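NBS-LRR class disease resistance protein (Oryza sativa subsp. japonica, PDB 6FU9) probably serves as an intracellular plant immune receptor, whose small ferredoxin-like domain here binds another protein. Local coordinates at residues 8-13 with 44-49. Residues are numbered along the deposited sequence; the frame is centred on the assembly and turned at random.
Sequences KIVFKI and RDQVVV
Strands 7-12 and 46-51, the central pair of the four-stranded antiparallel sheet in this βαββαβ domain, pair antiparallel through backbone hydrogen bonds. K8 keeps its chain fully extended, CG anti to the backbone N, and lays CE obliquely across V48 CG1 at 3.9 Å. I9 and V49 form a hydrogen-bonded pair: I9 N donates to V49 O at 2.9 Å, nearly straight (168°), and V49 N donates back to I9 O. V10, a non-hydrogen-bonded partner of V48, lies alongside it with both branches, CG1 to V48 CG2 being 4.1 Å, while CG1 also crosses Q46 CG. F11 repeats the double link with V47, its N donating in the carbonyl plane to V47 O at 2.9 Å. Its ring, packed against helix 56-66 and F72, takes V49 CG2 at the CE2 edge, 4.2 Å away. K12 bends at chi2 and chi3 (-80° and -83°), brushing Q46 CG with CD and bringing NZ to 2.7 Å from D45 OD1, a salt bridge on that oxygen's syn lone pair. I13 N extends the ladder to D45 O at 2.9 Å, beside the classic bulge where D45 and Q46 both face A40, and I13 CD1 meets V47 CG2 at 3.8 Å. The sheet is thus two-sided: I9, F11, V47 and V49 face the apolar interior, whereas on the opposite face K12 NZ forms a second salt bridge and Q46 NE2 a hydrogen bond to acidic side chains of another protein's chain, D45 presumably orienting the lysine.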
loop_
_atom_site.group_PDB
_atom_site.type_symbol
_atom_site.label_atom_id
_atom_site.label_comp_id
_atom_site.label_asym_id
_atom_site.label_seq_id
_atom_site.Cartn_x
_atom_site.Cartn_y
_atom_site.Cartn_z
ATOM N N LYS A 8 4.414 -1.896 -8.101
ATOM C CA LYS A 8 4.278 -1.618 -6.664
ATOM C C LYS A 8 3.464 -2.670 -6.048
ATOM O O LYS A 8 2.285 -2.906 -6.457
ATOM C CB LYS A 8 3.643 -0.253 -6.458
ATOM C CG LYS A 8 3.523 0.146 -4.999
ATOM C CD LYS A 8 2.988 1.582 -4.897
ATOM C CE LYS A 8 2.759 2.061 -3.530
ATOM N NZ LYS A 8 2.263 3.440 -3.686
ATOM N N ILE A 9 4.015 -3.423 -5.075
ATOM C CA ILE A 9 3.357 -4.498 -4.412
ATOM C C ILE A 9 3.377 -4.196 -2.915
ATOM O O ILE A 9 4.445 -3.903 -2.364
ATOM C CB ILE A 9 4.053 -5.833 -4.615
ATOM C CG1 ILE A 9 4.215 -6.164 -6.117
ATOM C CG2 ILE A 9 3.298 -6.927 -3.909
ATOM C CD1 ILE A 9 5.190 -7.241 -6.416
ATOM N N VAL A 10 2.230 -4.236 -2.273
ATOM C CA VAL A 10 2.155 -3.996 -0.816
ATOM C C VAL A 10 1.668 -5.245 -0.145
ATOM O O VAL A 10 0.600 -5.799 -0.557
ATOM C CB VAL A 10 1.257 -2.817 -0.473
ATOM C CG1 VAL A 10 1.340 -2.507 1.058
ATOM C CG2 VAL A 10 1.600 -1.569 -1.259
ATOM N N PHE A 11 2.401 -5.685 0.878
ATOM C CA PHE A 11 2.005 -6.789 1.729
ATOM C C PHE A 11 1.597 -6.252 3.105
ATOM O O PHE A 11 2.138 -5.225 3.545
ATOM C CB PHE A 11 3.117 -7.803 1.916
ATOM C CG PHE A 11 3.608 -8.450 0.656
ATOM C CD1 PHE A 11 2.892 -9.490 0.086
ATOM C CD2 PHE A 11 4.762 -8.053 0.030
ATOM C CE1 PHE A 11 3.325 -10.122 -1.075
ATOM C CE2 PHE A 11 5.203 -8.660 -1.126
ATOM C CZ PHE A 11 4.481 -9.705 -1.667
ATOM N N LYS A 12 0.672 -6.943 3.745
ATOM C CA LYS A 12 0.402 -6.777 5.184
ATOM C C LYS A 12 0.971 -7.988 5.862
ATOM O O LYS A 12 0.637 -9.136 5.540
ATOM C CB LYS A 12 -1.089 -6.584 5.404
ATOM C CG LYS A 12 -1.593 -5.169 5.065
ATOM C CD LYS A 12 -1.374 -4.052 6.122
ATOM C CE LYS A 12 -2.453 -4.085 7.174
ATOM N NZ LYS A 12 -2.226 -3.127 8.265
ATOM N N ILE A 13 1.880 -7.755 6.843
ATOM C CA ILE A 13 2.537 -8.867 7.579
ATOM C C ILE A 13 2.520 -8.442 8.998
ATOM O O ILE A 13 3.265 -7.526 9.373
ATOM C CB ILE A 13 3.973 -9.142 7.107
ATOM C CG1 ILE A 13 4.122 -9.073 5.582
ATOM C CG2 ILE A 13 4.434 -10.470 7.650
ATOM C CD1 ILE A 13 5.503 -9.406 5.052
ATOM N N ARG A 44 2.781 -0.228 11.238
ATOM C CA ARG A 44 4.175 -0.588 10.881
ATOM C C ARG A 44 4.223 -2.030 10.427
ATOM O O ARG A 44 5.125 -2.771 10.659
ATOM C CB ARG A 44 5.256 -0.196 11.930
ATOM C CG ARG A 44 5.546 1.291 11.936
ATOM C CD ARG A 44 4.436 2.177 12.353
ATOM N NE ARG A 44 4.918 3.544 12.566
ATOM C CZ ARG A 44 4.143 4.619 12.683
ATOM N NH1 ARG A 44 4.673 5.816 12.898
ATOM N NH2 ARG A 44 2.813 4.506 12.585
ATOM N N ASP A 45 3.152 -2.407 9.704
ATOM C CA ASP A 45 3.083 -3.763 9.192
ATOM C C ASP A 45 2.760 -3.836 7.674
ATOM O O ASP A 45 2.424 -4.915 7.157
ATOM C CB ASP A 45 2.138 -4.620 9.986
ATOM C CG ASP A 45 0.728 -4.240 9.893
ATOM O OD1 ASP A 45 0.364 -3.317 9.146
ATOM O OD2 ASP A 45 -0.086 -4.909 10.591
ATOM N N GLN A 46 2.864 -2.709 6.985
ATOM C CA GLN A 46 2.761 -2.684 5.492
ATOM C C GLN A 46 4.167 -2.780 4.957
ATOM O O GLN A 46 5.018 -1.965 5.333
ATOM C CB GLN A 46 2.254 -1.376 4.981
ATOM C CG GLN A 46 0.857 -1.202 4.671
ATOM C CD GLN A 46 0.529 0.227 4.177
ATOM O OE1 GLN A 46 1.093 0.792 3.227
ATOM N NE2 GLN A 46 -0.478 0.756 4.742
ATOM N N VAL A 47 4.455 -3.733 4.078
ATOM C CA VAL A 47 5.745 -3.844 3.429
ATOM C C VAL A 47 5.529 -3.432 1.990
ATOM O O VAL A 47 4.785 -4.134 1.276
ATOM C CB VAL A 47 6.269 -5.258 3.507
ATOM C CG1 VAL A 47 7.593 -5.406 2.785
ATOM C CG2 VAL A 47 6.382 -5.683 5.000
ATOM N N VAL A 48 6.027 -2.283 1.616
ATOM C CA VAL A 48 5.820 -1.671 0.308
ATOM C C VAL A 48 7.053 -1.942 -0.534
ATOM O O VAL A 48 8.161 -1.525 -0.187
ATOM C CB VAL A 48 5.515 -0.159 0.413
ATOM C CG1 VAL A 48 5.279 0.377 -1.017
ATOM C CG2 VAL A 48 4.386 0.158 1.331
ATOM N N VAL A 49 6.841 -2.612 -1.675
ATOM C CA VAL A 49 7.874 -3.089 -2.554
ATOM C C VAL A 49 7.771 -2.468 -3.921
ATOM O O VAL A 49 6.672 -2.497 -4.506
ATOM C CB VAL A 49 7.843 -4.606 -2.654
ATOM C CG1 VAL A 49 9.056 -5.119 -3.391
ATOM C CG2 VAL A 49 7.663 -5.265 -1.283
#